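Local coordinates for pyruvate carboxylase protein (Rhizobium etli, PDB 2QF7), which is a large multidomain biotin-dependent carboxylase that joins an ATP-grasp biotin carboxylase part, a TIM-barrel part and a biotin-carrier part in one chain, at residues G347-Q351 / E352-L356; V923-P926 / E927-S931; Y959-P963 / G964-K968. All blocks are in the same frame, centred on the assembly; numbering follows the deposited sequence.

Contact 1. Residues G347-Q351 / E352-L356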
loop_
_atom_site.group_PDB
_atom_site.type_symbol
_atom_site.label_atom_id
_atom_site.label_comp_id
_atom_site.label_asym_id
_atom_site.label_seq_id
_atom_site.Cartn_x
_atom_site.Cartn_y
_atom_site.Cartn_z
ATOM N N GLY A 347 -18.705 17.970 61.516
ATOM C CA GLY A 347 -18.368 16.706 60.875
ATOM C C GLY A 347 -17.491 15.863 61.790
ATOM O O GLY A 347 -16.969 14.804 61.379
ATOM N N VAL A 348 -17.290 16.354 63.028
ATOM C CA VAL A 348 -16.420 15.686 63.991
ATOM C C VAL A 348 -17.154 15.396 65.321
ATOM O O VAL A 348 -17.712 16.312 65.940
ATOM C CB VAL A 348 -15.151 16.521 64.316
ATOM C CG1 VAL A 348 -14.155 15.694 65.168
ATOM C CG2 VAL A 348 -14.488 17.038 63.056
ATOM N N PRO A 349 -17.153 14.116 65.752
ATOM C CA PRO A 349 -17.677 13.663 67.055
ATOM C C PRO A 349 -16.843 14.168 68.244
ATOM O O PRO A 349 -15.652 14.469 68.075
ATOM C CB PRO A 349 -17.558 12.127 66.952
ATOM C CG PRO A 349 -17.458 11.829 65.454
ATOM C CD PRO A 349 -16.665 12.977 64.930
ATOM N N ASN A 350 -17.456 14.268 69.433
ATOM C CA ASN A 350 -16.675 14.421 70.655
ATOM C C ASN A 350 -15.755 13.210 70.809
ATOM O O ASN A 350 -16.051 12.142 70.253
ATOM C CB ASN A 350 -17.573 14.548 71.879
ATOM C CG ASN A 350 -18.232 15.920 71.975
ATOM O OD1 ASN A 350 -17.569 16.961 71.844
ATOM N ND2 ASN A 350 -19.535 15.927 72.235
ATOM N N GLN A 351 -14.661 13.377 71.560
ATOM C CA GLN A 351 -13.652 12.331 71.726
ATOM C C GLN A 351 -14.279 11.000 72.136
ATOM O O GLN A 351 -13.936 9.982 71.595
ATOM C CB GLN A 351 -12.594 12.721 72.771
ATOM C CG GLN A 351 -11.370 11.817 72.728
ATOM C CD GLN A 351 -10.631 11.955 71.405
ATOM O OE1 GLN A 351 -10.041 13.012 71.139
ATOM N NE2 GLN A 351 -10.675 10.903 70.557
ATOM N N GLU A 352 -15.180 11.033 73.119
ATOM C CA GLU A 352 -15.829 9.818 73.602
ATOM C C GLU A 352 -16.590 9.010 72.539
ATOM O O GLU A 352 -16.921 7.855 72.778
ATOM C CB GLU A 352 -16.787 10.158 74.736
ATOM C CG GLU A 352 -17.787 11.242 74.358
ATOM C CD GLU A 352 -17.503 12.555 75.045
ATOM O OE1 GLU A 352 -16.437 13.174 74.788
ATOM O OE2 GLU A 352 -18.362 12.949 75.860
ATOM N N ASP A 353 -16.915 9.639 71.411
ATOM C CA ASP A 353 -17.685 9.006 70.337
ATOM C C ASP A 353 -16.796 8.654 69.119
ATOM O O ASP A 353 -17.268 8.210 68.052
ATOM C CB ASP A 353 -18.807 9.951 69.910
ATOM C CG ASP A 353 -19.804 10.207 71.018
ATOM O OD1 ASP A 353 -20.092 9.268 71.803
ATOM O OD2 ASP A 353 -20.303 11.349 71.109
ATOM N N ILE A 354 -15.500 8.910 69.262
ATOM C CA ILE A 354 -14.531 8.528 68.219
ATOM C C ILE A 354 -13.985 7.136 68.535
ATOM O O ILE A 354 -13.452 6.875 69.622
ATOM C CB ILE A 354 -13.373 9.569 68.092
ATOM C CG1 ILE A 354 -13.930 10.970 67.775
ATOM C CG2 ILE A 354 -12.339 9.127 66.997
ATOM C CD1 ILE A 354 -12.891 12.069 67.706
ATOM N N ARG A 355 -14.121 6.204 67.600
ATOM C CA ARG A 355 -13.622 4.893 67.896
ATOM C C ARG A 355 -13.117 4.176 66.658
ATOM O O ARG A 355 -13.472 4.548 65.548
ATOM C CB ARG A 355 -14.649 4.046 68.657
ATOM C CG ARG A 355 -16.005 3.798 68.001
ATOM C CD ARG A 355 -17.111 3.650 69.167
ATOM N NE ARG A 355 -18.204 4.585 68.867
ATOM C CZ ARG A 355 -18.784 5.434 69.724
ATOM N NH1 ARG A 355 -18.452 5.468 71.025
ATOM N NH2 ARG A 355 -19.731 6.261 69.261
ATOM N N LEU A 356 -12.298 3.169 66.902
ATOM C CA LEU A 356 -11.670 2.402 65.865
ATOM C C LEU A 356 -12.638 1.315 65.446
ATOM O O LEU A 356 -13.293 0.675 66.296
ATOM C CB LEU A 356 -10.401 1.771 66.436
ATOM C CG LEU A 356 -9.170 2.663 66.570
ATOM C CD1 LEU A 356 -8.130 1.850 67.271
ATOM C CD2 LEU A 356 -8.601 3.245 65.176
HETATM O O HOH W 1 -20.358 13.309 69.143
HETATM O O HOH W 2 -11.709 8.164 71.379
#
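Asp353 N and Ile354 N reach back three residues to the carbonyls of Asn350 and Gln351, and these two backbone hydrogen bonds close the turn. They measure 2.9 Å (Asp353 N to Asn350 O) and 3.0 Å (Ile354 N to Gln351 O). Such i to i+3 bonding is that of a short 3-10 turn, set in the loop that leads from helix 328-336 to strand 359-369 of the large antiparallel sheet. Water-mediated links add to it. One water accepts from Asn350 N and donates to Asp353 OD2; a second accepts a hydrogen bond from Gln351 NE2 and donates to Gln351 O and Ile354 O. The far end of the Gln351 amide is held elsewhere, OE1 accepting from His242 N on strand 240-252. Van der Waals contacts complete the turn: Pro349 CB touches Ile354 CG1 at 3.9 Å, and the Gln351 side chain runs at a slant to that of Ile354, Gln351 NE2 lying 3.8 Å from Ile354 CD1. With CG1 anti to its carbonyl carbon (chi1 -58°), Ile354 carries CD1 in between Pro349 O and that amide, while Ile326 and Phe244 also pack on its side chain.

Contact 2. Residues V923-P926 / E927-S931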
loop_
_atom_site.group_PDB
_atom_site.type_symbol
_atom_site.label_atom_id
_atom_site.label_comp_id
_atom_site.label_asym_id
_atom_site.label_seq_id
_atom_site.Cartn_x
_atom_site.Cartn_y
_atom_site.Cartn_z
ATOM N N VAL A 923 33.890 -41.570 -11.672
ATOM C CA VAL A 923 32.582 -41.216 -11.150
ATOM C C VAL A 923 32.830 -40.570 -9.798
ATOM O O VAL A 923 33.626 -41.080 -9.011
ATOM C CB VAL A 923 31.671 -42.478 -10.967
ATOM C CG1 VAL A 923 30.382 -42.118 -10.262
ATOM C CG2 VAL A 923 31.383 -43.158 -12.281
ATOM N N SER A 924 32.171 -39.446 -9.548
ATOM C CA SER A 924 32.154 -38.848 -8.219
ATOM C C SER A 924 30.884 -39.293 -7.528
ATOM O O SER A 924 29.806 -38.753 -7.774
ATOM C CB SER A 924 32.256 -37.318 -8.279
ATOM O OG SER A 924 31.030 -36.729 -8.668
ATOM N N PHE A 925 31.001 -40.304 -6.678
ATOM C CA PHE A 925 29.816 -40.905 -6.052
ATOM C C PHE A 925 29.152 -39.941 -5.088
ATOM O O PHE A 925 29.821 -39.103 -4.522
ATOM C CB PHE A 925 30.200 -42.192 -5.349
ATOM C CG PHE A 925 30.482 -43.333 -6.293
ATOM C CD1 PHE A 925 29.483 -44.257 -6.599
ATOM C CD2 PHE A 925 31.748 -43.503 -6.847
ATOM C CE1 PHE A 925 29.760 -45.338 -7.469
ATOM C CE2 PHE A 925 32.026 -44.567 -7.722
ATOM C CZ PHE A 925 31.016 -45.490 -8.024
ATOM N N PRO A 926 27.822 -40.021 -4.934
ATOM C CA PRO A 926 27.169 -39.208 -3.909
ATOM C C PRO A 926 27.763 -39.569 -2.533
ATOM O O PRO A 926 28.139 -40.743 -2.327
ATOM C CB PRO A 926 25.699 -39.660 -3.990
ATOM C CG PRO A 926 25.544 -40.229 -5.379
ATOM C CD PRO A 926 26.870 -40.851 -5.697
ATOM N N GLU A 927 27.857 -38.592 -1.627
ATOM C CA GLU A 927 28.367 -38.756 -0.245
ATOM C C GLU A 927 27.659 -39.864 0.505
ATOM O O GLU A 927 28.248 -40.566 1.359
ATOM C CB GLU A 927 28.129 -37.450 0.542
ATOM C CG GLU A 927 28.933 -37.274 1.852
ATOM C CD GLU A 927 28.306 -37.917 3.099
ATOM O OE1 GLU A 927 27.067 -38.150 3.142
ATOM O OE2 GLU A 927 29.078 -38.183 4.059
ATOM N N SER A 928 26.348 -39.983 0.253
ATOM C CA SER A 928 25.549 -40.982 0.931
ATOM C C SER A 928 25.986 -42.387 0.508
ATOM O O SER A 928 25.933 -43.319 1.301
ATOM C CB SER A 928 24.044 -40.792 0.650
ATOM O OG SER A 928 23.818 -40.953 -0.738
ATOM N N VAL A 929 26.371 -42.527 -0.742
ATOM C CA VAL A 929 26.854 -43.781 -1.301
ATOM C C VAL A 929 28.221 -44.149 -0.747
ATOM O O VAL A 929 28.431 -45.304 -0.336
ATOM C CB VAL A 929 26.859 -43.727 -2.849
ATOM C CG1 VAL A 929 27.502 -44.976 -3.440
ATOM C CG2 VAL A 929 25.380 -43.548 -3.344
ATOM N N VAL A 930 29.130 -43.169 -0.723
ATOM C CA VAL A 930 30.466 -43.380 -0.163
ATOM C C VAL A 930 30.326 -43.838 1.287
ATOM O O VAL A 930 30.939 -44.811 1.668
ATOM C CB VAL A 930 31.385 -42.125 -0.263
ATOM C CG1 VAL A 930 32.782 -42.408 0.380
ATOM C CG2 VAL A 930 31.541 -41.700 -1.728
ATOM N N SER A 931 29.500 -43.137 2.059
ATOM C CA SER A 931 29.327 -43.418 3.479
ATOM C C SER A 931 28.711 -44.800 3.726
ATOM O O SER A 931 29.120 -45.506 4.644
ATOM C CB SER A 931 28.482 -42.310 4.102
ATOM O OG SER A 931 27.999 -42.686 5.363
#
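Torsions bring the Phe925 ring and a Val929 methyl together: Phe925 CG is anti to its carbonyl carbon (chi1 -74°), and Val929 holds CG1 anti to its backbone N (chi1 174°). Phe925 CD1 then lies 3.8 Å from Val929 CG1, the two side chains running at a slant to each other. The other Val929 branch, CG2, lies alongside the proline ring, 3.9 Å from Pro926 CD, with both side chains pointing the same way. One residue on, Val930 CG2 rests 3.9 Å from Phe925 CB. Val923 CG1 sits over the centre of one face of the Phe925 ring, 3.8 Å above its plane. Pro926 is the N-cap of helix 927-934. Pro926 O starts the helical bonding by accepting Val930 N at 3.1 Å; the approach of Val929 N to the same oxygen is weak. Outside, Val929 packs on Val898 and Met902 of helix 895-909, and Phe925 on Leu948 and Ala952 of helix 946-953. With no polar side chain to offer the first-turn N-H groups, Pro926 contributes its carbonyl and its ring, and Phe925 adds hydrocarbon contact; the polar tie of the first turn is Ser928 OG to Asp901.

Contact 3. Residues Y959-P963 / G964-K968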
loop_
_atom_site.group_PDB
_atom_site.type_symbol
_atom_site.label_atom_id
_atom_site.label_comp_id
_atom_site.label_asym_id
_atom_site.label_seq_id
_atom_site.Cartn_x
_atom_site.Cartn_y
_atom_site.Cartn_z
ATOM N N TYR A 959 34.895 -50.254 6.941
ATOM C CA TYR A 959 34.844 -51.075 8.170
ATOM C C TYR A 959 33.601 -51.960 8.123
ATOM O O TYR A 959 32.635 -51.633 7.416
ATOM C CB TYR A 959 34.876 -50.219 9.428
ATOM C CG TYR A 959 33.729 -49.243 9.621
ATOM C CD1 TYR A 959 32.551 -49.641 10.299
ATOM C CD2 TYR A 959 33.835 -47.899 9.211
ATOM C CE1 TYR A 959 31.496 -48.753 10.514
ATOM C CE2 TYR A 959 32.760 -46.996 9.429
ATOM C CZ TYR A 959 31.617 -47.456 10.081
ATOM O OH TYR A 959 30.614 -46.612 10.359
ATOM N N THR A 960 33.651 -53.107 8.811
ATOM C CA THR A 960 32.510 -54.034 8.771
ATOM C C THR A 960 31.858 -54.225 10.154
ATOM O O THR A 960 30.919 -54.998 10.304
ATOM C CB THR A 960 32.926 -55.387 8.172
ATOM O OG1 THR A 960 34.031 -55.882 8.909
ATOM C CG2 THR A 960 33.398 -55.219 6.711
ATOM N N VAL A 961 32.371 -53.524 11.158
ATOM C CA VAL A 961 31.764 -53.559 12.495
ATOM C C VAL A 961 30.545 -52.637 12.619
ATOM O O VAL A 961 30.283 -51.809 11.736
ATOM C CB VAL A 961 32.792 -53.274 13.585
ATOM C CG1 VAL A 961 34.001 -54.262 13.437
ATOM C CG2 VAL A 961 33.293 -51.825 13.519
ATOM N N ARG A 962 29.809 -52.807 13.724
ATOM C CA ARG A 962 28.649 -52.001 14.064
ATOM C C ARG A 962 29.129 -50.563 14.177
ATOM O O ARG A 962 30.049 -50.305 14.925
ATOM C CB ARG A 962 28.083 -52.472 15.414
ATOM C CG ARG A 962 26.802 -51.803 15.839
ATOM C CD ARG A 962 26.313 -52.344 17.193
ATOM N NE ARG A 962 27.207 -52.106 18.331
ATOM C CZ ARG A 962 27.202 -50.993 19.073
ATOM N NH1 ARG A 962 26.361 -49.987 18.798
ATOM N NH2 ARG A 962 28.035 -50.889 20.096
ATOM N N PRO A 963 28.518 -49.633 13.413
ATOM C CA PRO A 963 29.011 -48.252 13.405
ATOM C C PRO A 963 29.128 -47.626 14.779
ATOM O O PRO A 963 30.088 -46.916 15.034
ATOM C CB PRO A 963 27.972 -47.497 12.552
ATOM C CG PRO A 963 27.482 -48.558 11.557
ATOM C CD PRO A 963 27.408 -49.827 12.453
ATOM N N GLY A 964 28.167 -47.906 15.655
ATOM C CA GLY A 964 28.151 -47.296 16.986
ATOM C C GLY A 964 29.262 -47.744 17.906
ATOM O O GLY A 964 29.600 -47.042 18.854
ATOM N N SER A 965 29.852 -48.899 17.603
ATOM C CA SER A 965 31.003 -49.435 18.363
ATOM C C SER A 965 32.295 -48.614 18.165
ATOM O O SER A 965 33.289 -48.770 18.918
ATOM C CB SER A 965 31.228 -50.892 17.959
ATOM O OG SER A 965 31.892 -51.002 16.695
ATOM N N LEU A 966 32.284 -47.746 17.140
ATOM C CA LEU A 966 33.428 -46.879 16.816
ATOM C C LEU A 966 33.307 -45.475 17.395
ATOM O O LEU A 966 34.248 -44.686 17.337
ATOM C CB LEU A 966 33.616 -46.796 15.301
ATOM C CG LEU A 966 33.940 -48.125 14.625
ATOM C CD1 LEU A 966 34.144 -47.934 13.140
ATOM C CD2 LEU A 966 35.190 -48.782 15.249
ATOM N N LEU A 967 32.147 -45.179 17.971
ATOM C CA LEU A 967 31.862 -43.849 18.490
ATOM C C LEU A 967 32.043 -43.986 19.970
ATOM O O LEU A 967 31.722 -45.035 20.513
ATOM C CB LEU A 967 30.409 -43.488 18.198
ATOM C CG LEU A 967 30.069 -42.834 16.864
ATOM C CD1 LEU A 967 31.062 -43.060 15.730
ATOM C CD2 LEU A 967 28.651 -43.209 16.477
ATOM N N LYS A 968 32.517 -42.982 20.681
ATOM C CA LYS A 968 32.954 -43.394 22.016
ATOM C C LYS A 968 31.760 -43.481 22.985
ATOM O O LYS A 968 30.789 -44.261 22.765
ATOM C CB LYS A 968 34.137 -42.528 22.527
ATOM C CG LYS A 968 35.326 -42.397 21.510
ATOM C CD LYS A 968 36.131 -43.745 21.460
ATOM C CE LYS A 968 37.328 -43.615 20.497
ATOM N NZ LYS A 968 38.248 -42.483 20.837
#
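Leu966 lays one methyl on the face of the Tyr959 ring: CD1 stands 3.6 Å from the ring centroid and only 8° off the ring normal, a CH-pi contact centred on the ring. The side chains run antiparallel past each other; Leu966 presents its CD1 methyl to the ring, while the phenol points on to Asp936, whose OD1 is hydrogen-bonded to Tyr959 OH. Val961 meets the same leucine at about a right angle, its CG2 lying 3.9 Å from Leu966 CG. Arg962 is turned differently. Its chain runs extended from the backbone and then bends at chi3 (63°), which folds the guanidinium over the following peptide, one face above Ser965 N and the Gly964 carbonyl carbon; NH1 comes to 3.7 Å from Gly964 CA, where glycine offers only hydrogens. Ser965 curls back to the Arg962 carbonyl. Its OG donates to Arg962 O at 2.6 Å in the carbonyl plane, and Ser965 N reaches that oxygen at 3.0 Å from above the plane, so two donors of one residue grip a single acceptor. Leu966 N to Pro963 O, 3.2 Å, continues the 3-10 turn. The turn lies in the loop between helices 946-953 and 972-983. Arg962 NH1 forms a salt bridge with Asp644, at the start of helix 644-657, and Pro963 and Leu967 pack on Asn641 just before that helix, whereas Tyr959 is tied to the end of helix 927-934 by a backbone bond with Lys934, and to Asp936 just beyond it.

Along the chain the contacts follow in series, 347-356, then 923-931, then 959-968. Contact 1 belongs to the ATP-grasp biotin carboxylase part, beside its large antiparallel sheet, and its centre is 99 Å from that of contact 2 and 93 Å from that of contact 3, on the opposite side of the chain's centre. Contacts 2 and 3 share the conserved carboxylase domain; their centres are 20 Å apart and their nearest atoms about 6 Å, without touching. Helix 946-953 lies between them in sequence, and Asp936 receives bonds from both Ser931 and Tyr959. Contact 3 also reaches helix 644-657 of the TIM barrel, joining the two parts.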